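Local coordinates for beta-galactosidase BgaB (Bifidobacterium adolescentis, PDB 5VYM), which hydrolyses terminal non-reducing beta-D-galactose residues, acting strongly on Gal(beta1-4)Gal and on oligosaccharides containing it and only weakly on lactose, at the interface of chains A and B. Numbering follows the deposited sequence. Chains: chain A/B, Beta-galactosidase BgaB.

Contacts 1 and 2 are near-twins related by the dimer two-fold: A:Lys28, A:Tyr94, B:Leu161, B:Cys210 and B:Asp211 of contact 1 recur in contact 2 with the chains exchanged. They differ at the lysine: A:Lys28 is modelled only to CB, and the salt bridge of B:Lys28 is seen only in contact 2. Their C-alpha centres lie about 47 Å apart. Contact 3, polar, falls between them, about 21 Å from contact 1 and 26 Å from contact 2. The crystallised piece is the trimerisation domain, and the enzyme is reported as trimer and tetramer, so this two-chain contact may not be the biological one.

Contact 1: the interface of chains A and B. Residues chain A 28, 34, 94, 131; chain B 161, 210-211.
B:Leu161 comes in at the hydroxyl end and CE2 edge of A:Tyr94, its other branch turning to A:Ile131. B:Leu161 CD2 lies 3.4 Å from the phenolic A:Tyr94 OH, with CE2 a little farther off. The other methyl, B:Leu161 CD1, meets A:Ile131 CG2 at 3.6 Å. The leucine CG stands anti to its backbone N (chi1 -155°), which carries it out towards chain A, where the branches part. Chain B backbone passes beyond the opposite, CD1-CE1 edge, displaced to the same side of the ring plane as the leucine methyl: the amide N of B:Asp211 is 3.6 Å from A:Tyr94 CE1, and the carbonyl carbon of B:Cys210 is 3.7 Å from A:Tyr94 CD1. B:Asp211 CB lies 3.4 Å from A:Tyr94 OH, while B:Asp211 OD1 stays 3.9 Å from that A:Tyr94 OH, too far for a hydrogen bond. Among the modelled atoms no N or O pair is within bonding reach, so what is seen is apolar and van der Waals packing. The looser side holds A:Lys28, whose missing amine cannot be judged, and A:Asp34, whose OD1 is 4.4 Å from B:Asp211 OD1; two like charges there would probably repel mildly. In the fold, A:Tyr94 directly follows strand 89-93, A:Ile131 opens the short strand 131-132 and A:Asp34 belongs to helix 31-44, whereas B:Leu161 and B:Asp211 come from loops, the latter just ahead of helix 214-225.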
ATOM      1  N   LYS A  28     -19.291 -14.245 -15.973  1.00 66.88           N
ATOM      2  CA  LYS A  28     -18.190 -14.992 -16.567  1.00 59.92           C
ATOM      3  C   LYS A  28     -17.140 -15.414 -15.546  1.00 63.85           C
ATOM      4  O   LYS A  28     -16.038 -15.808 -15.942  1.00 68.74           O
ATOM      5  CB  LYS A  28     -17.534 -14.163 -17.674  1.00 54.38           C
ATOM      6  N   ASP A  34     -11.821 -21.880 -11.403  1.00 28.09           N
ATOM      7  CA  ASP A  34     -10.496 -21.274 -11.492  1.00 33.94           C
ATOM      8  C   ASP A  34      -9.505 -21.989 -10.578  1.00 34.65           C
ATOM      9  O   ASP A  34      -8.364 -22.252 -10.977  1.00 31.63           O
ATOM     10  CB  ASP A  34     -10.579 -19.785 -11.154  1.00 31.81           C
ATOM     11  CG  ASP A  34      -9.484 -18.970 -11.820  1.00 49.02           C
ATOM     12  OD1 ASP A  34      -8.682 -19.552 -12.581  1.00 53.47           O
ATOM     13  OD2 ASP A  34      -9.426 -17.745 -11.584  1.00 53.02           O
ATOM     14  N   TYR A  94      -6.887 -11.940 -11.821  1.00 34.16           N
ATOM     15  CA  TYR A  94      -7.500 -10.686 -12.247  1.00 40.78           C
ATOM     16  C   TYR A  94      -8.769 -10.369 -11.464  1.00 46.20           C
ATOM     17  O   TYR A  94      -9.122  -9.194 -11.312  1.00 44.20           O
ATOM     18  CB  TYR A  94      -7.805 -10.741 -13.746  1.00 38.44           C
ATOM     19  CG  TYR A  94      -8.613 -11.955 -14.142  1.00 37.75           C
ATOM     20  CD1 TYR A  94      -7.987 -13.147 -14.486  1.00 32.48           C
ATOM     21  CD2 TYR A  94     -10.001 -11.917 -14.157  1.00 40.22           C
ATOM     22  CE1 TYR A  94      -8.719 -14.264 -14.838  1.00 34.23           C
ATOM     23  CE2 TYR A  94     -10.742 -13.030 -14.509  1.00 46.39           C
ATOM     24  CZ  TYR A  94     -10.096 -14.200 -14.849  1.00 43.52           C
ATOM     25  OH  TYR A  94     -10.829 -15.310 -15.200  1.00 48.30           O
ATOM     26  N   ILE A 131     -13.392  -6.028 -17.733  1.00 59.98           N
ATOM     27  CA  ILE A 131     -13.231  -7.242 -18.526  1.00 61.57           C
ATOM     28  C   ILE A 131     -13.926  -7.015 -19.860  1.00 73.28           C
ATOM     29  O   ILE A 131     -15.155  -6.879 -19.915  1.00 77.24           O
ATOM     30  CB  ILE A 131     -13.805  -8.471 -17.811  1.00 58.48           C
ATOM     31  CG1 ILE A 131     -13.160  -8.644 -16.437  1.00 55.23           C
ATOM     32  CG2 ILE A 131     -13.596  -9.706 -18.657  1.00 72.49           C
ATOM     33  CD1 ILE A 131     -11.676  -8.922 -16.484  1.00 50.13           C
TER
ATOM     34  N   LEU B 161     -10.497 -13.859 -21.883  1.00 50.79           N
ATOM     35  CA  LEU B 161     -10.981 -13.059 -20.761  1.00 51.06           C
ATOM     36  C   LEU B 161      -9.781 -12.350 -20.156  1.00 53.12           C
ATOM     37  O   LEU B 161      -8.876 -13.009 -19.636  1.00 56.09           O
ATOM     38  CB  LEU B 161     -11.676 -13.934 -19.720  1.00 46.12           C
ATOM     39  CG  LEU B 161     -12.711 -13.237 -18.838  1.00 49.43           C
ATOM     40  CD1 LEU B 161     -14.042 -13.137 -19.568  1.00 57.11           C
ATOM     41  CD2 LEU B 161     -12.871 -13.958 -17.511  1.00 42.12           C
ATOM     42  N   CYS B 210      -5.154 -12.197 -16.972  1.00 41.65           N
ATOM     43  CA  CYS B 210      -6.022 -12.812 -17.962  1.00 41.94           C
ATOM     44  C   CYS B 210      -6.271 -14.263 -17.587  1.00 48.01           C
ATOM     45  O   CYS B 210      -5.525 -14.867 -16.814  1.00 50.80           O
ATOM     46  CB  CYS B 210      -5.424 -12.730 -19.372  1.00 36.30           C
ATOM     47  SG  CYS B 210      -3.803 -13.505 -19.528  1.00 50.70           S
ATOM     48  N   ASP B 211      -7.338 -14.819 -18.155  1.00 51.99           N
ATOM     49  CA  ASP B 211      -7.683 -16.216 -17.948  1.00 54.60           C
ATOM     50  C   ASP B 211      -6.979 -17.077 -18.988  1.00 52.73           C
ATOM     51  O   ASP B 211      -7.049 -16.796 -20.189  1.00 58.79           O
ATOM     52  CB  ASP B 211      -9.196 -16.418 -18.027  1.00 54.90           C
ATOM     53  CG  ASP B 211      -9.597 -17.867 -17.847  1.00 65.22           C
ATOM     54  OD1 ASP B 211      -9.260 -18.452 -16.796  1.00 72.75           O
ATOM     55  OD2 ASP B 211     -10.248 -18.421 -18.757  1.00 69.71           O
TER

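Contact 2: the interface of chains A and B. Residues chain A 161, 210-211; chain B 26, 28-29, 94.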
ATOM      1  N   LEU A 161      -3.148  22.550  17.024  1.00 58.85           N
ATOM      2  CA  LEU A 161      -3.689  22.246  15.704  1.00 55.08           C
ATOM      3  C   LEU A 161      -3.508  20.755  15.472  1.00 59.68           C
ATOM      4  O   LEU A 161      -2.373  20.278  15.389  1.00 56.52           O
ATOM      5  CB  LEU A 161      -2.990  23.058  14.612  1.00 46.48           C
ATOM      6  CG  LEU A 161      -3.552  22.908  13.196  1.00 48.59           C
ATOM      7  CD1 LEU A 161      -4.980  23.429  13.128  1.00 50.75           C
ATOM      8  CD2 LEU A 161      -2.668  23.613  12.177  1.00 44.65           C
ATOM      9  N   CYS A 210      -0.776  15.751  14.874  1.00 49.02           N
ATOM     10  CA  CYS A 210      -0.943  17.094  15.412  1.00 51.54           C
ATOM     11  C   CYS A 210       0.347  17.886  15.251  1.00 52.72           C
ATOM     12  O   CYS A 210       1.419  17.329  15.003  1.00 55.06           O
ATOM     13  CB  CYS A 210      -1.351  17.059  16.891  1.00 48.35           C
ATOM     14  SG  CYS A 210      -0.217  16.135  17.954  1.00 57.76           S
ATOM     15  N   ASP A 211       0.223  19.204  15.399  1.00 53.82           N
ATOM     16  CA  ASP A 211       1.378  20.088  15.395  1.00 50.66           C
ATOM     17  C   ASP A 211       2.010  20.130  16.779  1.00 53.04           C
ATOM     18  O   ASP A 211       1.314  20.167  17.797  1.00 55.78           O
ATOM     19  CB  ASP A 211       0.977  21.499  14.966  1.00 54.60           C
ATOM     20  CG  ASP A 211       2.130  22.485  15.053  1.00 62.60           C
ATOM     21  OD1 ASP A 211       2.943  22.540  14.106  1.00 69.09           O
ATOM     22  OD2 ASP A 211       2.230  23.199  16.073  1.00 68.55           O
TER
ATOM     23  N   SER B  26      -5.659  26.885   7.503  1.00 55.29           N
ATOM     24  CA  SER B  26      -5.003  27.495   8.652  1.00 54.20           C
ATOM     25  C   SER B  26      -3.671  28.085   8.217  1.00 58.50           C
ATOM     26  O   SER B  26      -2.923  27.453   7.466  1.00 60.92           O
ATOM     27  CB  SER B  26      -4.789  26.477   9.779  1.00 52.79           C
ATOM     28  OG  SER B  26      -4.018  27.035  10.830  1.00 51.62           O
ATOM     29  N   LYS B  28      -1.242  28.427  10.143  1.00 45.09           N
ATOM     30  CA  LYS B  28      -0.195  27.682  10.833  1.00 52.24           C
ATOM     31  C   LYS B  28       0.435  26.622   9.938  1.00 61.64           C
ATOM     32  O   LYS B  28       1.565  26.198  10.200  1.00 67.92           O
ATOM     33  CB  LYS B  28      -0.765  27.045  12.102  1.00 59.31           C
ATOM     34  CG  LYS B  28       0.272  26.419  13.028  1.00 61.78           C
ATOM     35  CD  LYS B  28       1.301  27.438  13.487  1.00 58.69           C
ATOM     36  CE  LYS B  28       2.190  26.867  14.584  1.00 58.94           C
ATOM     37  NZ  LYS B  28       2.918  25.643  14.145  1.00 56.69           N
ATOM     38  N   LEU B  29      -0.266  26.191   8.891  1.00 53.36           N
ATOM     39  CA  LEU B  29       0.296  25.251   7.926  1.00 43.03           C
ATOM     40  C   LEU B  29       1.427  25.929   7.166  1.00 47.18           C
ATOM     41  O   LEU B  29       1.186  26.797   6.320  1.00 48.66           O
ATOM     42  CB  LEU B  29      -0.790  24.762   6.974  1.00 39.78           C
ATOM     43  CG  LEU B  29      -1.899  23.918   7.602  1.00 47.61           C
ATOM     44  CD1 LEU B  29      -2.992  23.619   6.586  1.00 47.64           C
ATOM     45  CD2 LEU B  29      -1.323  22.630   8.173  1.00 30.53           C
ATOM     46  N   TYR B  94       0.638  15.255   9.684  1.00 32.79           N
ATOM     47  CA  TYR B  94      -0.814  15.269   9.525  1.00 30.44           C
ATOM     48  C   TYR B  94      -1.246  16.007   8.264  1.00 37.09           C
ATOM     49  O   TYR B  94      -2.303  15.700   7.700  1.00 33.55           O
ATOM     50  CB  TYR B  94      -1.472  15.891  10.759  1.00 38.65           C
ATOM     51  CG  TYR B  94      -1.103  17.338  11.005  1.00 46.69           C
ATOM     52  CD1 TYR B  94       0.064  17.674  11.679  1.00 47.39           C
ATOM     53  CD2 TYR B  94      -1.929  18.370  10.573  1.00 47.64           C
ATOM     54  CE1 TYR B  94       0.402  18.996  11.909  1.00 51.27           C
ATOM     55  CE2 TYR B  94      -1.599  19.694  10.799  1.00 51.60           C
ATOM     56  CZ  TYR B  94      -0.433  20.001  11.467  1.00 55.11           C
ATOM     57  OH  TYR B  94      -0.100  21.317  11.694  1.00 62.72           O
TER
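B:Lys28 runs past A:Leu161 to the carboxylate of A:Asp211, and its side chain can be followed atom by atom. B:Lys28 CB packs 3.9 Å from the A:Leu161 CD2 methyl, and CG passes the same methyl slightly farther away. The chain bends at chi2 (59°) and again at chi4 (59°), and the second bend brings the amine round to the acid. B:Lys28 CE comes 4.0 Å from A:Asp211 OD2. At the tip, B:Lys28 NZ lies 3.1 Å from A:Asp211 OD1 and 3.2 Å from A:Asp211 OD2. This pair is a salt bridge, but both hydrogen bonds within it are weak, which suggests that charge attraction carries more of it than directed bonding. The backbone N of B:Lys28 donates to B:Ser26 OG at 3.2 Å, helping to hold the start of the chain. B:Tyr94 CE1 lies 3.5 Å from the backbone N of A:Asp211, with the A:Cys210 carbonyl carbon beside it. B:Tyr94 OH is 3.4 Å from A:Asp211 CB; CG and OD1 lie farther off, so the acid extends beyond the ring, the two planes nearly perpendicular (83°). A:Leu161 CD2 is 3.5 Å from B:Tyr94 OH; that hydroxyl and the lysine CB lie at roughly a right angle about the methyl, which B:Ser26 OG also approaches. Within the deposited dimer the patch joins ring packing to a charged pair, and probably helps to fix how the two trimerisation domains are turned against each other.

Contact 3: the interface of chains A and B. Residues chain A 108-109, 115-116, 119, 125; chain B 114-116, 120.
B:Asp115 enters a polar grip formed by A:Gly109, A:Arg119 and A:Arg125, in the middle (trimerisation) domain of this family 42 glycoside hydrolase. Its carboxylate OD2 accepts two hydrogen bonds. The backbone N of A:Gly109 meets B:Asp115 OD2 nearly along the C-O axis at 2.8 Å. A:Arg125 NH1 comes to the anti side of B:Asp115 OD2 at 2.9 Å, tilted from the carboxylate plane but almost straight at the hydrogen (175°), with OD2 lying at the guanidinium edge, in plane. The two flat groups stand 79° apart, which rules out a coplanar two-pronged pairing; NH1 makes the bond. A:Arg119 mainly takes the backbone: A:Arg119 NH1 donates to B:Asp115 O at 2.8 Å, the acceptor in the guanidinium plane but the donor 37° above the carbonyl plane. A:Arg119 NH1 is also 3.5 Å from B:Asp115 OD2, a longer salt bridge. Farther out, A:Arg119 is bent at chi3, and its guanidinium lies between A:Gly116 CA over one face and A:Gly109 CA toward the rim of the other. A:Arg119 NH2 makes a bent hydrogen bond to A:Gly109 O at 2.8 Å, well out of both planes, which may help to place the guanidinium. A water lies 3.1 Å from A:Arg119 NH1 and also meets B:Gly114 O. Beside this cluster, B:Ser120 OG has two carbonyl acceptors, A:Asp115 O across the interface at 3.0 Å and B:Gly116 O in its own chain at 2.9 Å, which would compete for its hydroxyl proton.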
ATOM      1  N   GLY A 108     -11.927   2.914  -5.149  1.00 44.63           N
ATOM      2  CA  GLY A 108     -10.600   3.301  -5.579  1.00 40.33           C
ATOM      3  C   GLY A 108     -10.133   2.495  -6.777  1.00 45.59           C
ATOM      4  O   GLY A 108     -10.910   1.836  -7.473  1.00 57.57           O
ATOM      5  N   GLY A 109      -8.823   2.551  -7.009  1.00 42.15           N
ATOM      6  CA  GLY A 109      -8.239   1.828  -8.119  1.00 44.42           C
ATOM      7  C   GLY A 109      -8.311   0.322  -7.946  1.00 43.86           C
ATOM      8  O   GLY A 109      -8.559  -0.211  -6.864  1.00 46.85           O
ATOM      9  N   ASP A 115      -8.075  -1.258   0.742  1.00 32.61           N
ATOM     10  CA  ASP A 115      -7.953   0.186   0.523  1.00 27.82           C
ATOM     11  C   ASP A 115      -6.597   0.534  -0.092  1.00 34.02           C
ATOM     12  O   ASP A 115      -5.990   1.562   0.218  1.00 32.07           O
ATOM     13  CB  ASP A 115      -8.187   0.960   1.825  1.00 34.36           C
ATOM     14  CG  ASP A 115      -8.478   2.437   1.591  1.00 46.21           C
ATOM     15  OD1 ASP A 115      -8.560   2.857   0.417  1.00 42.35           O
ATOM     16  OD2 ASP A 115      -8.624   3.180   2.586  1.00 39.26           O
ATOM     17  N   GLY A 116      -6.113  -0.340  -0.975  1.00 35.05           N
ATOM     18  CA  GLY A 116      -4.860  -0.125  -1.674  1.00 34.93           C
ATOM     19  C   GLY A 116      -3.710  -1.001  -1.225  1.00 39.57           C
ATOM     20  O   GLY A 116      -2.628  -0.917  -1.820  1.00 42.08           O
ATOM     21  N   ARG A 119      -3.186  -3.762  -3.977  1.00 31.79           N
ATOM     22  CA  ARG A 119      -2.671  -3.040  -5.136  1.00 38.06           C
ATOM     23  C   ARG A 119      -1.194  -2.700  -4.974  1.00 39.36           C
ATOM     24  O   ARG A 119      -0.402  -2.855  -5.913  1.00 33.62           O
ATOM     25  CB  ARG A 119      -3.503  -1.772  -5.333  1.00 42.31           C
ATOM     26  CG  ARG A 119      -3.143  -0.918  -6.520  1.00 53.69           C
ATOM     27  CD  ARG A 119      -3.837   0.422  -6.378  1.00 58.02           C
ATOM     28  NE  ARG A 119      -5.200   0.255  -5.884  1.00 48.13           N
ATOM     29  CZ  ARG A 119      -5.838   1.145  -5.131  1.00 42.95           C
ATOM     30  NH1 ARG A 119      -5.234   2.270  -4.773  1.00 38.68           N
ATOM     31  NH2 ARG A 119      -7.077   0.906  -4.727  1.00 41.03           N
ATOM     32  N   ARG A 125      -1.591  -1.070 -11.098  1.00 40.70           N
ATOM     33  CA  ARG A 125      -2.810  -0.344 -10.774  1.00 40.84           C
ATOM     34  C   ARG A 125      -3.672  -0.193 -12.021  1.00 43.09           C
ATOM     35  O   ARG A 125      -3.162   0.091 -13.107  1.00 48.23           O
ATOM     36  CB  ARG A 125      -2.503   1.035 -10.178  1.00 40.32           C
ATOM     37  CG  ARG A 125      -3.751   1.816  -9.823  1.00 41.91           C
ATOM     38  CD  ARG A 125      -3.510   3.310  -9.789  1.00 45.10           C
ATOM     39  NE  ARG A 125      -4.749   4.045 -10.033  1.00 49.32           N
ATOM     40  CZ  ARG A 125      -5.629   4.362  -9.090  1.00 48.39           C
ATOM     41  NH1 ARG A 125      -5.410   4.009  -7.830  1.00 40.99           N
ATOM     42  NH2 ARG A 125      -6.730   5.033  -9.406  1.00 47.19           N
TER
ATOM     43  N   GLY B 114      -1.940   8.918  -3.223  1.00 41.59           N
ATOM     44  CA  GLY B 114      -1.780   7.567  -3.718  1.00 37.54           C
ATOM     45  C   GLY B 114      -3.053   6.759  -3.826  1.00 39.47           C
ATOM     46  O   GLY B 114      -2.973   5.545  -4.056  1.00 44.07           O
ATOM     47  N   ASP B 115      -4.220   7.388  -3.669  1.00 34.52           N
ATOM     48  CA  ASP B 115      -5.512   6.705  -3.753  1.00 39.11           C
ATOM     49  C   ASP B 115      -5.572   5.527  -2.778  1.00 49.46           C
ATOM     50  O   ASP B 115      -5.989   4.419  -3.123  1.00 53.21           O
ATOM     51  CB  ASP B 115      -5.799   6.257  -5.191  1.00 50.34           C
ATOM     52  CG  ASP B 115      -7.244   5.835  -5.396  1.00 67.81           C
ATOM     53  OD1 ASP B 115      -8.152   6.640  -5.096  1.00 72.28           O
ATOM     54  OD2 ASP B 115      -7.471   4.698  -5.863  1.00 67.69           O
ATOM     55  N   GLY B 116      -5.141   5.779  -1.545  1.00 43.48           N
ATOM     56  CA  GLY B 116      -5.109   4.769  -0.507  1.00 46.72           C
ATOM     57  C   GLY B 116      -3.731   4.230  -0.198  1.00 36.09           C
ATOM     58  O   GLY B 116      -3.563   3.566   0.834  1.00 33.42           O
ATOM     59  N   SER B 120      -2.610   2.930   3.354  1.00 39.72           N
ATOM     60  CA  SER B 120      -2.196   1.543   3.536  1.00 38.09           C
ATOM     61  C   SER B 120      -0.857   1.456   4.256  1.00 35.38           C
ATOM     62  O   SER B 120      -0.678   0.618   5.148  1.00 37.98           O
ATOM     63  CB  SER B 120      -2.125   0.834   2.184  1.00 37.53           C
ATOM     64  OG  SER B 120      -3.397   0.798   1.563  1.00 40.33           O
TER
HETATM   65  O   HOH W   1      -2.556   3.327  -5.985  1.00 47.23           O